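Local coordinates for protein RMD9, mitochondrial (PDB 7A9X) that binds a dodecameric motif in the 3'-UTRs of yeast mitochondrial mRNAs and takes part in their processing or stability, at residues Val254-Glu259 / His287-Gly292; Thr366-Phe371 / Glu401-Val406; Glu542-Ile547 / Tyr562-Gly567. All coordinates share one frame; numbering follows the deposited sequence.

Overall arrangement
The three buried contacts follow one another along a chain about two-thirds helical, and do not touch. Interactions 1 and 2, with centres about 27 Å apart, each join what are inferred to be consecutive PPR repeats: PPR3 with PPR4, and PPR6 with PPR7. Interaction 3 lies beyond the last of the eight repeats; its centre is about 30 Å from that of interaction 2 and about 49 Å from that of interaction 1, across the chain's centre from the latter. The nearest atom of interaction 1 is about 6 Å from the bound nucleic acid, whereas interaction 2 reaches U10 of chain B through N405 and interaction 3 reaches U14 of chain B through R563.

Interaction 1 (Val254-Glu259 / His287-Gly292)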
loop_
_atom_site.group_PDB
_atom_site.type_symbol
_atom_site.label_atom_id
_atom_site.label_comp_id
_atom_site.label_asym_id
_atom_site.label_seq_id
_atom_site.Cartn_x
_atom_site.Cartn_y
_atom_site.Cartn_z
ATOM N N VAL A 254 -11.256 -14.668 13.865
ATOM C CA VAL A 254 -10.549 -15.121 15.060
ATOM C C VAL A 254 -10.237 -16.609 14.955
ATOM O O VAL A 254 -9.101 -17.043 15.182
ATOM C CB VAL A 254 -11.373 -14.806 16.322
ATOM C CG1 VAL A 254 -10.765 -15.487 17.541
ATOM C CG2 VAL A 254 -11.463 -13.306 16.541
ATOM N N PHE A 255 -11.242 -17.408 14.593
ATOM C CA PHE A 255 -11.065 -18.853 14.513
ATOM C C PHE A 255 -10.140 -19.265 13.376
ATOM O O PHE A 255 -9.516 -20.330 13.456
ATOM C CB PHE A 255 -12.429 -19.529 14.373
ATOM C CG PHE A 255 -13.224 -19.547 15.647
ATOM C CD1 PHE A 255 -12.607 -19.844 16.851
ATOM C CD2 PHE A 255 -14.579 -19.259 15.647
ATOM C CE1 PHE A 255 -13.323 -19.863 18.030
ATOM C CE2 PHE A 255 -15.304 -19.275 16.826
ATOM C CZ PHE A 255 -14.674 -19.577 18.019
ATOM N N ILE A 256 -10.039 -18.453 12.323
ATOM C CA ILE A 256 -9.065 -18.719 11.268
ATOM C C ILE A 256 -7.651 -18.527 11.799
ATOM O O ILE A 256 -6.771 -19.373 11.595
ATOM C CB ILE A 256 -9.338 -17.820 10.049
ATOM C CG1 ILE A 256 -10.611 -18.267 9.327
ATOM C CG2 ILE A 256 -8.151 -17.829 9.098
ATOM C CD1 ILE A 256 -10.969 -17.402 8.133
ATOM N N LYS A 257 -7.411 -17.407 12.488
ATOM C CA LYS A 257 -6.118 -17.187 13.126
ATOM C C LYS A 257 -5.826 -18.260 14.169
ATOM O O LYS A 257 -4.692 -18.740 14.274
ATOM C CB LYS A 257 -6.075 -15.800 13.767
ATOM C CG LYS A 257 -5.894 -14.654 12.786
ATOM C CD LYS A 257 -4.478 -14.614 12.237
ATOM C CE LYS A 257 -4.269 -13.397 11.353
ATOM N NZ LYS A 257 -2.860 -13.297 10.884
ATOM N N ALA A 258 -6.836 -18.650 14.950
ATOM C CA ALA A 258 -6.640 -19.696 15.944
ATOM C C ALA A 258 -6.567 -21.086 15.330
ATOM O O ALA A 258 -6.327 -22.053 16.058
ATOM C CB ALA A 258 -7.758 -19.648 16.986
ATOM N N GLU A 259 -6.770 -21.199 14.017
ATOM C CA GLU A 259 -6.721 -22.461 13.281
ATOM C C GLU A 259 -7.784 -23.449 13.745
ATOM O O GLU A 259 -7.669 -24.653 13.488
ATOM C CB GLU A 259 -5.330 -23.099 13.354
ATOM C CG GLU A 259 -4.216 -22.165 12.908
ATOM C CD GLU A 259 -2.936 -22.900 12.566
ATOM O OE1 GLU A 259 -2.934 -23.660 11.574
ATOM O OE2 GLU A 259 -1.934 -22.716 13.288
ATOM N N HIS A 287 -14.223 -14.800 3.191
ATOM C CA HIS A 287 -13.630 -15.630 2.146
ATOM C C HIS A 287 -12.162 -15.276 1.936
ATOM O O HIS A 287 -11.294 -16.156 1.937
ATOM C CB HIS A 287 -14.418 -15.475 0.844
ATOM C CG HIS A 287 -14.039 -16.458 -0.221
ATOM N ND1 HIS A 287 -14.969 -17.237 -0.875
ATOM C CD2 HIS A 287 -12.837 -16.777 -0.758
ATOM C CE1 HIS A 287 -14.356 -18.001 -1.762
ATOM N NE2 HIS A 287 -13.062 -17.741 -1.711
ATOM N N LEU A 288 -11.865 -13.984 1.770
ATOM C CA LEU A 288 -10.477 -13.563 1.610
ATOM C C LEU A 288 -9.647 -13.885 2.847
ATOM O O LEU A 288 -8.446 -14.154 2.733
ATOM C CB LEU A 288 -10.406 -12.067 1.301
ATOM C CG LEU A 288 -10.979 -11.622 -0.046
ATOM C CD1 LEU A 288 -10.895 -10.110 -0.186
ATOM C CD2 LEU A 288 -10.255 -12.310 -1.193
ATOM N N SER A 289 -10.262 -13.866 4.032
ATOM C CA SER A 289 -9.535 -14.230 5.243
ATOM C C SER A 289 -9.084 -15.687 5.203
ATOM O O SER A 289 -7.981 -16.013 5.659
ATOM C CB SER A 289 -10.399 -13.961 6.475
ATOM O OG SER A 289 -9.669 -14.195 7.666
ATOM N N PHE A 290 -9.916 -16.579 4.651
ATOM C CA PHE A 290 -9.501 -17.973 4.510
ATOM C C PHE A 290 -8.294 -18.108 3.593
ATOM O O PHE A 290 -7.487 -19.031 3.757
ATOM C CB PHE A 290 -10.651 -18.831 3.977
ATOM C CG PHE A 290 -11.654 -19.230 5.019
ATOM C CD1 PHE A 290 -11.365 -20.233 5.933
ATOM C CD2 PHE A 290 -12.895 -18.616 5.073
ATOM C CE1 PHE A 290 -12.292 -20.607 6.891
ATOM C CE2 PHE A 290 -13.826 -18.986 6.029
ATOM C CZ PHE A 290 -13.525 -19.983 6.938
ATOM N N ILE A 291 -8.153 -17.202 2.627
ATOM C CA ILE A 291 -7.065 -17.296 1.663
ATOM C C ILE A 291 -5.773 -16.746 2.250
ATOM O O ILE A 291 -4.719 -17.388 2.176
ATOM C CB ILE A 291 -7.448 -16.563 0.365
ATOM C CG1 ILE A 291 -8.673 -17.220 -0.268
ATOM C CG2 ILE A 291 -6.274 -16.533 -0.607
ATOM C CD1 ILE A 291 -9.136 -16.533 -1.529
ATOM N N GLY A 292 -5.834 -15.558 2.843
ATOM C CA GLY A 292 -4.633 -14.867 3.269
ATOM C C GLY A 292 -4.242 -15.059 4.720
ATOM O O GLY A 292 -3.121 -14.710 5.107
#
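I256 meets F290 end-on: its terminal methyl CD1 stands over the ring at 3.5 Å from the centroid and only 6° off the ring normal. This is a CH-pi contact at the middle of the face, and the evenness of the approach supports that reading, since CD1 lies 3.6 Å from F290 CD1 and 3.9 Å from F290 CE2. The two side chains cross at about a right angle. I256 carries CG1 beside its backbone N (chi1 -71°) and then runs straight on to CD1 (chi2 178°), an extension that delivers the methyl to the ring. CG1 follows behind, 3.8 Å from F290 CE1.

S289 flanks the same methyl, with its OG 3.5 Å from I256 CD1. That approach is van der Waals in nature; the hydroxyl has its hydrogen bond with D293. Around the F290 ring, F303 stacks and F268 meets it edge-to-face, so the phenyl is held by aromatic neighbours as well as by the isoleucine. The helix of I256 ends immediately afterwards in a Schellman motif at E259, whose N bonds back to I256 O at 3.0 Å. The segments thus join the closing turns of helices 245-257 and 281-292, which fall within the inferred repeats PPR3 and PPR4, in the repeat-to-repeat helix packing of a PPR superhelix.

Interaction 2 (Thr366-Phe371 / Glu401-Val406). With nucleotides of chain B.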
loop_
_atom_site.group_PDB
_atom_site.type_symbol
_atom_site.label_atom_id
_atom_site.label_comp_id
_atom_site.label_asym_id
_atom_site.label_seq_id
_atom_site.Cartn_x
_atom_site.Cartn_y
_atom_site.Cartn_z
ATOM N N THR A 366 5.778 -9.109 -4.832
ATOM C CA THR A 366 5.852 -10.285 -3.972
ATOM C C THR A 366 6.483 -11.465 -4.702
ATOM O O THR A 366 7.310 -12.185 -4.132
ATOM C CB THR A 366 4.453 -10.651 -3.471
ATOM O OG1 THR A 366 3.879 -9.525 -2.798
ATOM C CG2 THR A 366 4.515 -11.831 -2.510
ATOM N N PHE A 367 6.119 -11.662 -5.972
ATOM C CA PHE A 367 6.570 -12.837 -6.713
ATOM C C PHE A 367 8.066 -12.776 -7.005
ATOM O O PHE A 367 8.791 -13.752 -6.780
ATOM C CB PHE A 367 5.771 -12.968 -8.010
ATOM C CG PHE A 367 6.293 -14.021 -8.940
ATOM C CD1 PHE A 367 6.222 -15.364 -8.599
ATOM C CD2 PHE A 367 6.849 -13.670 -10.161
ATOM C CE1 PHE A 367 6.701 -16.340 -9.454
ATOM C CE2 PHE A 367 7.329 -14.639 -11.023
ATOM C CZ PHE A 367 7.256 -15.977 -10.668
ATOM N N PHE A 368 8.549 -11.642 -7.515
ATOM C CA PHE A 368 9.958 -11.551 -7.872
ATOM C C PHE A 368 10.858 -11.432 -6.650
ATOM O O PHE A 368 12.038 -11.793 -6.727
ATOM C CB PHE A 368 10.190 -10.379 -8.826
ATOM C CG PHE A 368 9.743 -10.655 -10.234
ATOM C CD1 PHE A 368 10.270 -11.726 -10.941
ATOM C CD2 PHE A 368 8.799 -9.851 -10.849
ATOM C CE1 PHE A 368 9.860 -11.987 -12.238
ATOM C CE2 PHE A 368 8.385 -10.107 -12.147
ATOM C CZ PHE A 368 8.916 -11.173 -12.841
ATOM N N THR A 369 10.332 -10.939 -5.527
ATOM C CA THR A 369 11.083 -10.998 -4.279
ATOM C C THR A 369 11.325 -12.445 -3.873
ATOM O O THR A 369 12.441 -12.818 -3.491
ATOM C CB THR A 369 10.337 -10.239 -3.180
ATOM O OG1 THR A 369 10.182 -8.868 -3.569
ATOM C CG2 THR A 369 11.098 -10.300 -1.868
ATOM N N ILE A 370 10.290 -13.280 -3.977
ATOM C CA ILE A 370 10.447 -14.707 -3.717
ATOM C C ILE A 370 11.334 -15.350 -4.779
ATOM O O ILE A 370 12.151 -16.226 -4.471
ATOM C CB ILE A 370 9.065 -15.379 -3.635
ATOM C CG1 ILE A 370 8.256 -14.774 -2.483
ATOM C CG2 ILE A 370 9.204 -16.885 -3.469
ATOM C CD1 ILE A 370 6.795 -15.173 -2.478
ATOM N N PHE A 371 11.201 -14.920 -6.038
ATOM C CA PHE A 371 12.007 -15.500 -7.111
ATOM C C PHE A 371 13.496 -15.346 -6.825
ATOM O O PHE A 371 14.245 -16.330 -6.796
ATOM C CB PHE A 371 11.655 -14.860 -8.456
ATOM C CG PHE A 371 12.486 -15.374 -9.605
ATOM C CD1 PHE A 371 13.698 -14.779 -9.934
ATOM C CD2 PHE A 371 12.063 -16.463 -10.347
ATOM C CE1 PHE A 371 14.465 -15.263 -10.984
ATOM C CE2 PHE A 371 12.823 -16.948 -11.398
ATOM C CZ PHE A 371 14.025 -16.350 -11.716
ATOM N N GLU A 401 5.394 -1.669 -17.340
ATOM C CA GLU A 401 6.740 -1.312 -16.911
ATOM C C GLU A 401 7.086 -1.830 -15.515
ATOM O O GLU A 401 8.218 -2.286 -15.310
ATOM C CB GLU A 401 6.944 0.202 -16.964
ATOM C CG GLU A 401 8.404 0.587 -17.099
ATOM C CD GLU A 401 8.695 1.980 -16.595
ATOM O OE1 GLU A 401 8.144 2.359 -15.538
ATOM O OE2 GLU A 401 9.477 2.692 -17.260
ATOM N N PRO A 402 6.182 -1.764 -14.526
ATOM C CA PRO A 402 6.543 -2.293 -13.199
ATOM C C PRO A 402 6.943 -3.760 -13.214
ATOM O O PRO A 402 7.748 -4.175 -12.372
ATOM C CB PRO A 402 5.271 -2.060 -12.374
ATOM C CG PRO A 402 4.648 -0.875 -13.002
ATOM C CD PRO A 402 4.887 -1.055 -14.475
ATOM N N PHE A 403 6.413 -4.551 -14.151
ATOM C CA PHE A 403 6.817 -5.949 -14.267
ATOM C C PHE A 403 8.329 -6.074 -14.420
ATOM O O PHE A 403 8.976 -6.842 -13.699
ATOM C CB PHE A 403 6.097 -6.605 -15.446
ATOM C CG PHE A 403 6.542 -8.017 -15.726
ATOM C CD1 PHE A 403 6.064 -9.073 -14.965
ATOM C CD2 PHE A 403 7.431 -8.289 -16.757
ATOM C CE1 PHE A 403 6.467 -10.372 -15.220
ATOM C CE2 PHE A 403 7.837 -9.585 -17.019
ATOM C CZ PHE A 403 7.356 -10.629 -16.251
ATOM N N PHE A 404 8.912 -5.317 -15.351
ATOM C CA PHE A 404 10.356 -5.343 -15.537
ATOM C C PHE A 404 11.098 -4.499 -14.505
ATOM O O PHE A 404 12.262 -4.789 -14.212
ATOM C CB PHE A 404 10.715 -4.881 -16.951
ATOM C CG PHE A 404 10.619 -5.969 -17.989
ATOM C CD1 PHE A 404 11.424 -7.098 -17.903
ATOM C CD2 PHE A 404 9.738 -5.859 -19.055
ATOM C CE1 PHE A 404 11.347 -8.102 -18.857
ATOM C CE2 PHE A 404 9.656 -6.859 -20.014
ATOM C CZ PHE A 404 10.461 -7.983 -19.913
ATOM N N ASN A 405 10.451 -3.471 -13.945
ATOM C CA ASN A 405 11.097 -2.671 -12.907
ATOM C C ASN A 405 11.365 -3.500 -11.656
ATOM O O ASN A 405 12.470 -3.451 -11.098
ATOM C CB ASN A 405 10.239 -1.449 -12.567
ATOM C CG ASN A 405 10.143 -0.459 -13.720
ATOM O OD1 ASN A 405 10.970 -0.467 -14.633
ATOM N ND2 ASN A 405 9.132 0.401 -13.677
ATOM N N VAL A 406 10.369 -4.266 -11.201
ATOM C CA VAL A 406 10.562 -5.138 -10.043
ATOM C C VAL A 406 11.627 -6.186 -10.339
ATOM O O VAL A 406 12.518 -6.437 -9.518
ATOM C CB VAL A 406 9.230 -5.795 -9.636
ATOM C CG1 VAL A 406 9.456 -6.781 -8.505
ATOM C CG2 VAL A 406 8.217 -4.743 -9.235
ATOM P P U B 10 6.629 -0.704 -3.496
ATOM O OP1 U B 10 7.494 -1.244 -2.415
ATOM O OP2 U B 10 6.271 0.738 -3.489
ATOM O "O5'" U B 10 7.326 -1.041 -4.890
ATOM C "C5'" U B 10 7.992 -2.278 -5.104
ATOM C "C4'" U B 10 8.705 -2.285 -6.432
ATOM O "O4'" U B 10 7.745 -2.018 -7.484
ATOM C "C3'" U B 10 9.776 -1.217 -6.607
ATOM O "O3'" U B 10 11.036 -1.634 -6.105
ATOM C "C2'" U B 10 9.787 -0.965 -8.112
ATOM O "O2'" U B 10 10.613 -1.907 -8.779
ATOM C "C1'" U B 10 8.329 -1.229 -8.495
ATOM N N1 U B 10 7.534 0.013 -8.640
ATOM C C2 U B 10 7.355 0.512 -9.917
ATOM O O2 U B 10 7.827 -0.019 -10.906
ATOM N N3 U B 10 6.601 1.657 -9.990
ATOM C C4 U B 10 6.020 2.335 -8.938
ATOM O O4 U B 10 5.369 3.355 -9.165
ATOM C C5 U B 10 6.248 1.754 -7.650
ATOM C C6 U B 10 6.977 0.640 -7.549
#
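Helices 357-374 and 401-410, in the inferred repeats PPR6 and PPR7, meet in a repeat-to-repeat helix interface where F368 packs on F403 and V406, while the same turn of helix 401-410 bonds the base of U10 of chain B through N405. The rings form an offset edge-to-face pair: the edge of F368 is directed at the face of F403, with centroids 5.3 Å apart and planes at 66°. F368 CZ makes the nearest approach, 3.5 Å from F403 CE1. Nearer the backbone, F368 CB rests 3.7 Å from V406 CG1. F403 has CG anti to its backbone N (chi1 175°), which swings the ring outward from its helix to meet F368; Y393 stacks on it.

V406 divides its two methyls between protein and RNA. CG1 is anti to the backbone N and meets F368, whereas CG2 lies 3.3 Å from the sugar O4' of U10 of chain B. One residue earlier, N405 ND2 makes two hydrogen bonds, to O2 of U10 of chain B at 3.1 Å (156° at the hydrogen) and to E401 OE1 at 2.9 Å. E401 OE1 lies almost in the amide plane of N405, although it is itself met from above its carboxylate plane. With N405 OD1 bonded to Y427 OH, both polar atoms of the amide are engaged and its rotation is fixed. N405 is the fifth residue of PPR7, consistent with the base-reading position of PPR proteins. Because O2 is common to uracil and cytosine, this particular bond would signal a pyrimidine without separating the two.

Interaction 3 (Glu542-Ile547 / Tyr562-Gly567); sequences ELYLKI and YRYTTG. With nucleotides of chain B.
Y544 reaches across to Y564 with its hydroxyl, and there the contact is close: Y544 OH donates to the backbone Y564 O at 2.5 Å, a short length whose exact value is doubtful, and lies 3.1 Å from Y564 CB. The C=O...donor angle is 124° and the donor is tilted 18° from the carbonyl plane. The tyrosine side chains cross at about a right angle; chi1 of Y544 (167°) sets CG anti to its N and sends the phenol across. The other half is loose, as L545 CD2 comes only within 4.5 Å of T565 OG1, a hydroxyl bonded to V561 O.

Toward the RNA (nucleotides of chain B), extended R563 lays its guanidinium face over U14 C5; its NH1 (2.8 Å) and NH2 (3.2 Å) both bond U14 OP2, and NH1 weakly bonds U13 OP1. A leucine here would probably cost the U14 phosphate both guanidinium bonds and the base the flat group over C5. The backbone R563 O accepts a weak bond from U14 N3. Y564 OH is held by S482 of helix 478-486, whose R485 touches both tyrosines. Helix 454-470 packs behind L543 and I547, and L548, one turn beyond Y544 in helix 540-551, reaches Y564 and T565.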
loop_
_atom_site.group_PDB
_atom_site.type_symbol
_atom_site.label_atom_id
_atom_site.label_comp_id
_atom_site.label_asym_id
_atom_site.label_seq_id
_atom_site.Cartn_x
_atom_site.Cartn_y
_atom_site.Cartn_z
ATOM N N GLU A 542 34.165 10.854 -6.922
ATOM C CA GLU A 542 34.457 12.156 -7.513
ATOM C C GLU A 542 33.421 12.533 -8.566
ATOM O O GLU A 542 32.979 13.686 -8.626
ATOM C CB GLU A 542 35.862 12.157 -8.114
ATOM C CG GLU A 542 36.951 11.878 -7.094
ATOM C CD GLU A 542 38.339 12.121 -7.648
ATOM O OE1 GLU A 542 39.186 12.677 -6.915
ATOM O OE2 GLU A 542 38.583 11.759 -8.819
ATOM N N LEU A 543 33.017 11.573 -9.401
ATOM C CA LEU A 543 31.952 11.836 -10.365
ATOM C C LEU A 543 30.642 12.158 -9.657
ATOM O O LEU A 543 29.877 13.022 -10.104
ATOM C CB LEU A 543 31.777 10.633 -11.293
ATOM C CG LEU A 543 30.682 10.772 -12.353
ATOM C CD1 LEU A 543 31.030 11.873 -13.341
ATOM C CD2 LEU A 543 30.453 9.454 -13.070
ATOM N N TYR A 544 30.373 11.475 -8.543
ATOM C CA TYR A 544 29.153 11.715 -7.781
ATOM C C TYR A 544 29.109 13.139 -7.241
ATOM O O TYR A 544 28.087 13.826 -7.350
ATOM C CB TYR A 544 29.060 10.694 -6.647
ATOM C CG TYR A 544 28.024 10.996 -5.591
ATOM C CD1 TYR A 544 26.678 10.737 -5.813
ATOM C CD2 TYR A 544 28.399 11.518 -4.360
ATOM C CE1 TYR A 544 25.733 11.003 -4.842
ATOM C CE2 TYR A 544 27.463 11.784 -3.383
ATOM C CZ TYR A 544 26.131 11.523 -3.629
ATOM O OH TYR A 544 25.194 11.787 -2.660
ATOM N N LEU A 545 30.218 13.604 -6.659
ATOM C CA LEU A 545 30.259 14.962 -6.126
ATOM C C LEU A 545 30.269 16.004 -7.235
ATOM O O LEU A 545 29.833 17.140 -7.020
ATOM C CB LEU A 545 31.479 15.135 -5.224
ATOM C CG LEU A 545 31.451 14.349 -3.915
ATOM C CD1 LEU A 545 32.793 14.447 -3.212
ATOM C CD2 LEU A 545 30.334 14.856 -3.015
ATOM N N LYS A 546 30.766 15.641 -8.418
ATOM C CA LYS A 546 30.762 16.579 -9.535
ATOM C C LYS A 546 29.349 16.803 -10.060
ATOM O O LYS A 546 28.967 17.938 -10.364
ATOM C CB LYS A 546 31.676 16.068 -10.647
ATOM C CG LYS A 546 31.626 16.895 -11.917
ATOM C CD LYS A 546 32.487 16.279 -12.999
ATOM C CE LYS A 546 33.941 16.215 -12.572
ATOM N NZ LYS A 546 34.799 15.663 -13.653
ATOM N N ILE A 547 28.559 15.733 -10.162
ATOM C CA ILE A 547 27.194 15.863 -10.661
ATOM C C ILE A 547 26.318 16.587 -9.647
ATOM O O ILE A 547 25.447 17.383 -10.018
ATOM C CB ILE A 547 26.626 14.478 -11.016
ATOM C CG1 ILE A 547 27.519 13.791 -12.052
ATOM C CG2 ILE A 547 25.214 14.606 -11.545
ATOM C CD1 ILE A 547 27.103 12.378 -12.371
ATOM N N TYR A 562 23.045 18.942 1.591
ATOM C CA TYR A 562 23.477 18.397 2.876
ATOM C C TYR A 562 23.074 16.934 3.010
ATOM O O TYR A 562 23.823 16.122 3.569
ATOM C CB TYR A 562 22.893 19.223 4.024
ATOM C CG TYR A 562 23.229 18.694 5.405
ATOM C CD1 TYR A 562 22.409 17.764 6.035
ATOM C CD2 TYR A 562 24.360 19.133 6.081
ATOM C CE1 TYR A 562 22.711 17.278 7.293
ATOM C CE2 TYR A 562 24.669 18.656 7.344
ATOM C CZ TYR A 562 23.843 17.727 7.943
ATOM O OH TYR A 562 24.146 17.248 9.196
ATOM N N ARG A 563 21.890 16.582 2.506
ATOM C CA ARG A 563 21.386 15.220 2.638
ATOM C C ARG A 563 22.286 14.224 1.914
ATOM O O ARG A 563 22.596 13.149 2.442
ATOM C CB ARG A 563 19.955 15.148 2.102
ATOM C CG ARG A 563 19.415 13.742 1.896
ATOM C CD ARG A 563 18.045 13.784 1.234
ATOM N NE ARG A 563 17.561 12.448 0.900
ATOM C CZ ARG A 563 16.685 11.765 1.630
ATOM N NH1 ARG A 563 16.304 10.553 1.249
ATOM N NH2 ARG A 563 16.187 12.293 2.740
ATOM N N TYR A 564 22.718 14.568 0.701
ATOM C CA TYR A 564 23.507 13.669 -0.129
ATOM C C TYR A 564 24.999 13.972 -0.068
ATOM O O TYR A 564 25.740 13.634 -0.996
ATOM C CB TYR A 564 23.003 13.719 -1.570
ATOM C CG TYR A 564 21.662 13.045 -1.741
ATOM C CD1 TYR A 564 21.568 11.662 -1.840
ATOM C CD2 TYR A 564 20.489 13.790 -1.790
ATOM C CE1 TYR A 564 20.344 11.040 -1.991
ATOM C CE2 TYR A 564 19.262 13.178 -1.943
ATOM C CZ TYR A 564 19.194 11.803 -2.041
ATOM O OH TYR A 564 17.974 11.184 -2.192
ATOM N N THR A 565 25.456 14.595 1.017
ATOM C CA THR A 565 26.873 14.888 1.198
ATOM C C THR A 565 27.256 14.673 2.657
ATOM O O THR A 565 27.803 13.625 3.013
ATOM C CB THR A 565 27.194 16.320 0.751
ATOM O OG1 THR A 565 26.875 16.470 -0.637
ATOM C CG2 THR A 565 28.659 16.653 0.956
ATOM N N THR A 566 26.960 15.653 3.511
ATOM C CA THR A 566 27.289 15.514 4.925
ATOM C C THR A 566 26.419 14.456 5.593
ATOM O O THR A 566 26.922 13.624 6.356
ATOM C CB THR A 566 27.142 16.862 5.629
ATOM O OG1 THR A 566 27.923 17.845 4.938
ATOM C CG2 THR A 566 27.618 16.768 7.075
ATOM N N GLY A 567 25.114 14.466 5.313
ATOM C CA GLY A 567 24.237 13.459 5.884
ATOM C C GLY A 567 24.487 12.069 5.339
ATOM O O GLY A 567 24.372 11.084 6.074
ATOM P P U B 14 14.627 9.311 4.884
ATOM O OP1 U B 14 13.282 9.557 5.459
ATOM O OP2 U B 14 14.830 9.457 3.420
ATOM O "O5'" U B 14 15.665 10.263 5.633
ATOM C "C5'" U B 14 15.771 10.257 7.054
ATOM C "C4'" U B 14 16.910 11.120 7.545
ATOM O "O4'" U B 14 18.149 10.675 6.924
ATOM C "C3'" U B 14 16.789 12.612 7.239
ATOM O "O3'" U B 14 17.351 13.368 8.313
ATOM C "C2'" U B 14 17.655 12.772 5.992
ATOM O "O2'" U B 14 18.170 14.072 5.794
ATOM C "C1'" U B 14 18.764 11.759 6.254
ATOM N N1 U B 14 19.392 11.244 5.028
ATOM C C2 U B 14 20.685 11.635 4.746
ATOM O O2 U B 14 21.323 12.375 5.473
ATOM N N3 U B 14 21.203 11.124 3.581
ATOM C C4 U B 14 20.569 10.281 2.691
ATOM O O4 U B 14 21.165 9.904 1.680
ATOM C C5 U B 14 19.232 9.926 3.054
ATOM C C6 U B 14 18.703 10.409 4.183
ATOM P P U B 13 16.802 6.866 0.434
ATOM O OP1 U B 13 17.565 8.065 0.006
ATOM O OP2 U B 13 17.293 5.514 0.064
ATOM O "O5'" U B 13 16.652 6.907 2.018
ATOM C "C5'" U B 13 15.762 6.031 2.696
ATOM C "C4'" U B 13 16.106 5.940 4.160
ATOM O "O4'" U B 13 17.380 5.263 4.315
ATOM C "C3'" U B 13 16.295 7.275 4.868
ATOM O "O3'" U B 13 15.068 7.827 5.316
ATOM C "C2'" U B 13 17.253 6.931 6.002
ATOM O "O2'" U B 13 16.551 6.353 7.092
ATOM C "C1'" U B 13 18.123 5.850 5.359
ATOM N N1 U B 13 19.382 6.384 4.789
ATOM C C2 U B 13 20.364 6.858 5.641
ATOM O O2 U B 13 20.252 6.883 6.856
ATOM N N3 U B 13 21.496 7.320 5.013
ATOM C C4 U B 13 21.751 7.347 3.656
ATOM O O4 U B 13 22.824 7.795 3.245
ATOM C C5 U B 13 20.694 6.831 2.844
ATOM C C6 U B 13 19.579 6.377 3.426
#